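Local coordinates for protein Alpha/beta hydrolase (Legionella pneumophila subsp. pneumophila str. Philadelphia 1, PDB 4EZI) that is an uncharacterised alpha/beta hydrolase, perhaps a lipase acting on triacylglycerols, with a putative catalytic triad, at residues 365-368 and 369-372; 358-361 and 362-366. One frame throughout, in Å; residues are numbered along the deposited sequence.

Interaction 1 of 2, residues 365-368 and 369-372; sequences FFKQ and FERQ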
ATOM      1  N   PHE A 365     -13.919  -0.297 -10.880  1.00 10.31           N
ATOM      2  CA  PHE A 365     -13.411  -1.580 -11.336  1.00 10.13           C
ATOM      3  C   PHE A 365     -13.956  -2.729 -10.494  1.00  8.97           C
ATOM      4  O   PHE A 365     -14.419  -3.740 -11.032  1.00 11.52           O
ATOM      5  CB  PHE A 365     -11.889  -1.564 -11.299  1.00 10.24           C
ATOM      6  CG  PHE A 365     -11.218  -2.726 -11.972  1.00 10.22           C
ATOM      7  CD1 PHE A 365     -11.317  -2.915 -13.340  1.00 11.05           C
ATOM      8  CD2 PHE A 365     -10.459  -3.622 -11.239  1.00 10.23           C
ATOM      9  CE1 PHE A 365     -10.649  -3.961 -13.964  1.00 10.76           C
ATOM     10  CE2 PHE A 365      -9.810  -4.677 -11.842  1.00 11.53           C
ATOM     11  CZ  PHE A 365      -9.895  -4.835 -13.218  1.00 11.53           C
ATOM     12  N   PHE A 366     -13.950  -2.562  -9.183  1.00  9.29           N
ATOM     13  CA  PHE A 366     -14.466  -3.594  -8.306  1.00  9.75           C
ATOM     14  C   PHE A 366     -15.959  -3.812  -8.501  1.00 11.15           C
ATOM     15  O   PHE A 366     -16.436  -4.954  -8.540  1.00 11.71           O
ATOM     16  CB  PHE A 366     -14.149  -3.276  -6.845  1.00  9.54           C
ATOM     17  CG  PHE A 366     -12.670  -3.267  -6.545  1.00  9.04           C
ATOM     18  CD1 PHE A 366     -11.756  -3.909  -7.388  1.00  8.94           C
ATOM     19  CD2 PHE A 366     -12.185  -2.576  -5.447  1.00  9.40           C
ATOM     20  CE1 PHE A 366     -10.421  -3.898  -7.108  1.00  9.19           C
ATOM     21  CE2 PHE A 366     -10.820  -2.570  -5.157  1.00  9.92           C
ATOM     22  CZ  PHE A 366      -9.938  -3.228  -5.988  1.00  9.71           C
ATOM     23  N   LYS A 367     -16.694  -2.738  -8.704  1.00 10.13           N
ATOM     24  CA  LYS A 367     -18.130  -2.861  -8.963  1.00 11.17           C
ATOM     25  C   LYS A 367     -18.408  -3.666 -10.241  1.00 11.68           C
ATOM     26  O   LYS A 367     -19.352  -4.466 -10.286  1.00 12.70           O
ATOM     27  CB  LYS A 367     -18.779  -1.488  -9.028  1.00 11.94           C
ATOM     28  CG  LYS A 367     -18.923  -0.807  -7.663  1.00 12.03           C
ATOM     29  CD  LYS A 367     -20.084  -1.413  -6.878  1.00 12.90           C
ATOM     30  CE  LYS A 367     -20.005  -1.080  -5.406  1.00 12.04           C
ATOM     31  NZ  LYS A 367     -21.043  -1.841  -4.636  1.00 12.86           N
ATOM     32  N   GLN A 368     -17.571  -3.483 -11.266  1.00 12.18           N
ATOM     33  CA  GLN A 368     -17.701  -4.229 -12.504  1.00 11.84           C
ATOM     34  C   GLN A 368     -17.621  -5.719 -12.236  1.00 12.11           C
ATOM     35  O   GLN A 368     -18.406  -6.489 -12.786  1.00 13.83           O
ATOM     36  CB  GLN A 368     -16.630  -3.801 -13.502  1.00 14.23           C
ATOM     37  CG  GLN A 368     -16.693  -4.540 -14.822  1.00 18.19           C
ATOM     38  CD  GLN A 368     -15.642  -4.084 -15.814  1.00 24.43           C
ATOM     39  OE1 GLN A 368     -15.117  -2.970 -15.726  1.00 27.91           O
ATOM     40  NE2 GLN A 368     -15.343  -4.952 -16.780  1.00 27.90           N
ATOM     41  N   PHE A 369     -16.686  -6.133 -11.394  1.00 11.08           N
ATOM     42  CA  PHE A 369     -16.498  -7.536 -11.091  1.00 12.25           C
ATOM     43  C   PHE A 369     -17.393  -8.057  -9.981  1.00 12.13           C
ATOM     44  O   PHE A 369     -17.630  -9.264  -9.905  1.00 14.13           O
ATOM     45  CB  PHE A 369     -15.001  -7.870 -10.968  1.00 12.15           C
ATOM     46  CG  PHE A 369     -14.330  -7.747 -12.282  1.00 12.12           C
ATOM     47  CD1 PHE A 369     -14.548  -8.726 -13.242  1.00 12.86           C
ATOM     48  CD2 PHE A 369     -13.645  -6.589 -12.649  1.00 12.39           C
ATOM     49  CE1 PHE A 369     -14.050  -8.578 -14.509  1.00 13.75           C
ATOM     50  CE2 PHE A 369     -13.126  -6.452 -13.922  1.00 14.97           C
ATOM     51  CZ  PHE A 369     -13.335  -7.457 -14.847  1.00 15.16           C
ATOM     52  N   GLU A 370     -17.947  -7.161  -9.176  1.00 12.31           N
ATOM     53  CA  GLU A 370     -18.981  -7.531  -8.211  1.00 11.95           C
ATOM     54  C   GLU A 370     -20.229  -8.052  -8.926  1.00 12.30           C
ATOM     55  O   GLU A 370     -20.849  -9.006  -8.468  1.00 13.76           O
ATOM     56  CB  GLU A 370     -19.347  -6.299  -7.373  1.00 11.57           C
ATOM     57  CG  GLU A 370     -20.412  -6.575  -6.311  1.00 12.97           C
ATOM     58  CD  GLU A 370     -20.636  -5.390  -5.337  1.00 13.79           C
ATOM     59  OE1 GLU A 370     -20.113  -4.288  -5.567  1.00 14.73           O
ATOM     60  OE2 GLU A 370     -21.333  -5.580  -4.332  1.00 23.68           O
ATOM     61  N   ARG A 371     -20.591  -7.393 -10.022  1.00 12.37           N
ATOM     62  CA  ARG A 371     -21.891  -7.610 -10.707  1.00 12.48           C
ATOM     63  C   ARG A 371     -21.824  -8.593 -11.873  1.00 13.93           C
ATOM     64  O   ARG A 371     -22.681  -8.597 -12.770  1.00 15.19           O
ATOM     65  CB  ARG A 371     -22.510  -6.259 -11.147  1.00 13.39           C
ATOM     66  CG  ARG A 371     -21.793  -5.574 -12.289  1.00 15.00           C
ATOM     67  CD  ARG A 371     -22.354  -4.229 -12.571  1.00 15.89           C
ATOM     68  NE  ARG A 371     -21.669  -3.616 -13.703  1.00 16.14           N
ATOM     69  CZ  ARG A 371     -20.840  -2.566 -13.649  1.00 17.58           C
ATOM     70  NH1 ARG A 371     -20.568  -1.922 -12.509  1.00 15.37           N
ATOM     71  NH2 ARG A 371     -20.269  -2.135 -14.768  1.00 23.07           N
ATOM     72  N   GLN A 372     -20.846  -9.482 -11.823  1.00 12.77           N
ATOM     73  CA  GLN A 372     -20.822 -10.636 -12.709  1.00 13.72           C
ATOM     74  C   GLN A 372     -20.238 -11.791 -11.920  1.00 14.01           C
ATOM     75  O   GLN A 372     -19.646 -11.607 -10.841  1.00 15.65           O
ATOM     76  CB  GLN A 372     -20.048 -10.348 -14.008  1.00 13.98           C
ATOM     77  CG  GLN A 372     -18.590  -9.983 -13.804  1.00 13.24           C
ATOM     78  CD  GLN A 372     -17.839  -9.717 -15.123  1.00 17.72           C
ATOM     79  OE1 GLN A 372     -17.897  -8.612 -15.690  1.00 21.50           O
ATOM     80  NE2 GLN A 372     -17.071 -10.704 -15.568  1.00 25.12           N
TER
HETATM   81  O   HOH W   1     -19.559  -6.657 -15.280  1.00 21.64           O
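Phe365 and Phe369, one turn apart near the C-terminal end of helix 355-370, form a T-shaped pair. The edge of Phe369 meets the face of Phe365, centroids 5.1 Å apart and planes at 67°; CE2 of Phe369 lies 3.5 Å from CE1 of Phe365. Phe365 CG is anti to the backbone N (chi1 -169°), which brings its ring to Phe369. The Gln368 side chain runs over one Phe369 ring face, CG toward the rim and amide plane 19° from the ring's, NE2 of Gln368 3.7 Å from CZ of Phe369.

Round the helix, Lys367 NZ forms a salt bridge of 2.8 Å to the syn side of Glu370 OE1, tilted out of the carboxylate plane. Tyr111 OH also binds this oxygen and Ala109 O takes Lys367 NZ.

The helix runs out here: Arg371 N donates to Lys367 O (3.2 Å), but Arg371 is the first residue with non-helical backbone angles. Its guanidinium lies face-on over Gln368 CA, and one water links Gln368 O to Gln372 OE1.

Phe365 and Phe366 pack on Ala193 and Ala195 of strand 193-197, while Glu370 touches Tyr164 on strand 162-168. Lys162 NZ of that strand binds the carbonyls of Phe369 and Gln372.

Interaction 2 of 2, residues 358-361 and 362-366; sequences VLKE and QVDFF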
ATOM      1  N   VAL A 358      -7.906   8.157  -8.932  1.00  8.04           N
ATOM      2  CA  VAL A 358      -7.498   6.761  -8.924  1.00  7.80           C
ATOM      3  C   VAL A 358      -8.405   5.941  -7.998  1.00  8.04           C
ATOM      4  O   VAL A 358      -8.838   4.838  -8.387  1.00  8.50           O
ATOM      5  CB  VAL A 358      -6.015   6.619  -8.568  1.00  7.51           C
ATOM      6  CG1 VAL A 358      -5.650   5.159  -8.307  1.00  9.08           C
ATOM      7  CG2 VAL A 358      -5.150   7.227  -9.683  1.00  8.98           C
ATOM      8  N   LEU A 359      -8.703   6.455  -6.802  1.00  7.55           N
ATOM      9  CA  LEU A 359      -9.617   5.736  -5.909  1.00  7.87           C
ATOM     10  C   LEU A 359     -10.970   5.475  -6.584  1.00  8.64           C
ATOM     11  O   LEU A 359     -11.552   4.395  -6.440  1.00  8.86           O
ATOM     12  CB  LEU A 359      -9.744   6.481  -4.570  0.50  8.29           C
ATOM     13  CG  LEU A 359     -10.627   5.912  -3.442  0.50  8.01           C
ATOM     14  CD1 LEU A 359     -10.338   4.470  -3.142  0.50  9.98           C
ATOM     15  CD2 LEU A 359     -10.482   6.763  -2.175  0.50 10.66           C
ATOM     16  N   LYS A 360     -11.486   6.481  -7.280  1.00  8.49           N
ATOM     17  CA  LYS A 360     -12.778   6.333  -7.976  1.00  9.75           C
ATOM     18  C   LYS A 360     -12.707   5.221  -9.019  1.00  9.69           C
ATOM     19  O   LYS A 360     -13.621   4.392  -9.116  1.00 10.76           O
ATOM     20  CB  LYS A 360     -13.181   7.668  -8.610  1.00 10.14           C
ATOM     21  CG  LYS A 360     -14.507   7.663  -9.357  1.00 15.49           C
ATOM     22  CD  LYS A 360     -15.666   7.160  -8.560  1.00 21.42           C
ATOM     23  CE  LYS A 360     -17.029   7.513  -9.224  1.00 22.47           C
ATOM     24  NZ  LYS A 360     -16.956   7.540 -10.721  1.00 26.53           N
ATOM     25  N   GLU A 361     -11.610   5.177  -9.766  1.00  8.87           N
ATOM     26  CA  GLU A 361     -11.408   4.103 -10.729  1.00  9.79           C
ATOM     27  C   GLU A 361     -11.349   2.740 -10.078  1.00  9.10           C
ATOM     28  O   GLU A 361     -11.855   1.757 -10.635  1.00  9.83           O
ATOM     29  CB  GLU A 361     -10.174   4.324 -11.579  1.00  9.83           C
ATOM     30  CG  GLU A 361     -10.174   5.581 -12.440  1.00 11.99           C
ATOM     31  CD  GLU A 361     -11.275   5.659 -13.498  1.00 21.25           C
ATOM     32  OE1 GLU A 361     -11.769   4.621 -13.975  1.00 21.80           O
ATOM     33  OE2 GLU A 361     -11.622   6.800 -13.881  1.00 26.21           O
ATOM     34  N   GLN A 362     -10.689   2.648  -8.927  1.00  8.42           N
ATOM     35  CA  GLN A 362     -10.611   1.370  -8.212  1.00  8.73           C
ATOM     36  C   GLN A 362     -12.001   0.878  -7.825  1.00  9.01           C
ATOM     37  O   GLN A 362     -12.346  -0.272  -8.077  1.00  9.81           O
ATOM     38  CB  GLN A 362      -9.716   1.503  -6.964  1.00  8.93           C
ATOM     39  CG  GLN A 362      -8.262   1.736  -7.310  1.00  8.55           C
ATOM     40  CD  GLN A 362      -7.424   2.138  -6.105  1.00  7.60           C
ATOM     41  OE1 GLN A 362      -7.904   2.784  -5.178  1.00  8.76           O
ATOM     42  NE2 GLN A 362      -6.152   1.760  -6.110  1.00  7.85           N
ATOM     43  N   VAL A 363     -12.784   1.749  -7.206  1.00  8.74           N
ATOM     44  CA  VAL A 363     -14.151   1.379  -6.815  1.00  9.70           C
ATOM     45  C   VAL A 363     -14.976   0.916  -8.022  1.00 10.32           C
ATOM     46  O   VAL A 363     -15.661  -0.094  -7.979  1.00 10.73           O
ATOM     47  CB  VAL A 363     -14.905   2.542  -6.081  1.00 10.72           C
ATOM     48  CG1 VAL A 363     -16.390   2.151  -5.805  1.00 14.24           C
ATOM     49  CG2 VAL A 363     -14.184   2.941  -4.799  1.00 13.01           C
ATOM     50  N   ASP A 364     -14.876   1.669  -9.111  1.00 10.57           N
ATOM     51  CA  ASP A 364     -15.636   1.339 -10.316  1.00 11.00           C
ATOM     52  C   ASP A 364     -15.212  -0.011 -10.906  1.00 10.94           C
ATOM     53  O   ASP A 364     -16.048  -0.779 -11.392  1.00 12.11           O
ATOM     54  CB  ASP A 364     -15.503   2.433 -11.353  1.00 12.39           C
ATOM     55  CG  ASP A 364     -16.277   3.682 -11.011  1.00 16.69           C
ATOM     56  OD1 ASP A 364     -17.195   3.645 -10.169  1.00 18.14           O
ATOM     57  OD2 ASP A 364     -15.988   4.719 -11.649  1.00 18.62           O
ATOM     58  N   PHE A 365     -13.919  -0.297 -10.880  1.00 10.31           N
ATOM     59  CA  PHE A 365     -13.411  -1.580 -11.336  1.00 10.13           C
ATOM     60  C   PHE A 365     -13.956  -2.729 -10.494  1.00  8.97           C
ATOM     61  O   PHE A 365     -14.419  -3.740 -11.032  1.00 11.52           O
ATOM     62  CB  PHE A 365     -11.889  -1.564 -11.299  1.00 10.24           C
ATOM     63  CG  PHE A 365     -11.218  -2.726 -11.972  1.00 10.22           C
ATOM     64  CD1 PHE A 365     -11.317  -2.915 -13.340  1.00 11.05           C
ATOM     65  CD2 PHE A 365     -10.459  -3.622 -11.239  1.00 10.23           C
ATOM     66  CE1 PHE A 365     -10.649  -3.961 -13.964  1.00 10.76           C
ATOM     67  CE2 PHE A 365      -9.810  -4.677 -11.842  1.00 11.53           C
ATOM     68  CZ  PHE A 365      -9.895  -4.835 -13.218  1.00 11.53           C
ATOM     69  N   PHE A 366     -13.950  -2.562  -9.183  1.00  9.29           N
ATOM     70  CA  PHE A 366     -14.466  -3.594  -8.306  1.00  9.75           C
ATOM     71  C   PHE A 366     -15.959  -3.812  -8.501  1.00 11.15           C
ATOM     72  O   PHE A 366     -16.436  -4.954  -8.540  1.00 11.71           O
ATOM     73  CB  PHE A 366     -14.149  -3.276  -6.845  1.00  9.54           C
ATOM     74  CG  PHE A 366     -12.670  -3.267  -6.545  1.00  9.04           C
ATOM     75  CD1 PHE A 366     -11.756  -3.909  -7.388  1.00  8.94           C
ATOM     76  CD2 PHE A 366     -12.185  -2.576  -5.447  1.00  9.40           C
ATOM     77  CE1 PHE A 366     -10.421  -3.898  -7.108  1.00  9.19           C
ATOM     78  CE2 PHE A 366     -10.820  -2.570  -5.157  1.00  9.92           C
ATOM     79  CZ  PHE A 366      -9.938  -3.228  -5.988  1.00  9.71           C
TER
HETATM   80  O   HOH W   2     -19.278   5.450 -10.394  1.00 34.46           O
HETATM   81  O   HOH W   3     -14.535   4.316 -14.163  1.00 32.62           O
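Lys360 and Asp364, one helical turn apart, carry the charged side of this contact. Lys360 NZ reaches Asp364 OD2 at 3.1 Å, on the syn lone pair, in an i to i+4 salt bridge. The lysine chain is bent at chi2 (53°) and again at chi4, which brings its ammonium round to that side of the carboxylate oxygen. Two waters extend the pairing. One donates to Asp364 OD1 and accepts a weak bond from Lys360 NZ; the other lies 2.8 Å from Glu361 OE1 and 2.9 Å from Asp364 OD2, between carboxylate oxygens 4.8 Å apart, where it could ease the repulsion of like charges.

The backbone bonds are regular alpha-helical ones. Gln362 N to Val358 O measures 2.9 Å, and Val363 N to Leu359 O is nearly straight at the hydrogen (172°). Asp364 N and Phe365 N continue the series to the carbonyls of Lys360 and Glu361.

Among the buried side chains, Gln362 turns back along the preceding turn, where its NE2 is 4.1 Å from Val358 CG1 and the two side chains cross obliquely. The amide is satisfied beyond the helix: NE2 donates to both Ala195 O and Gly167 O, and Tyr105 OH bonds weakly to OE1. These bonds would fix the rotation of the amide. Gly167 belongs to the putative nucleophile elbow, so Gln362 links this helix to it.

The helix is packed against the central sheet, with Val358 and Glu361 touching Val313 of strand 310-314, and Phe365 touching Leu311 there. Leu359 and Val363 instead meet Tyr105 on helix 99-108.

Overall arrangement
Both contacts are short-range i to i+3 and i to i+4 pairings along helix 355-370, overlapping at Phe365 and Phe366, with centres about 10 Å apart. Interaction 2 is the more buried, its centre about 15 Å from that of the chain against about 21 Å for interaction 1. Val358 and the Phe365 ring face the strands, the Gln362 amide, doubly bonded through NE2, spans strands 162-168 and 193-197, and the polar side carries a water-bridged salt bridge. Interaction 1 also rests on strand 193-197, but relies on aromatic rings and, as the helix ends, on exposed polar side chains. Its lysine-carboxylate bridge is tied to protein atoms beyond the helix, that of 358-366 to water.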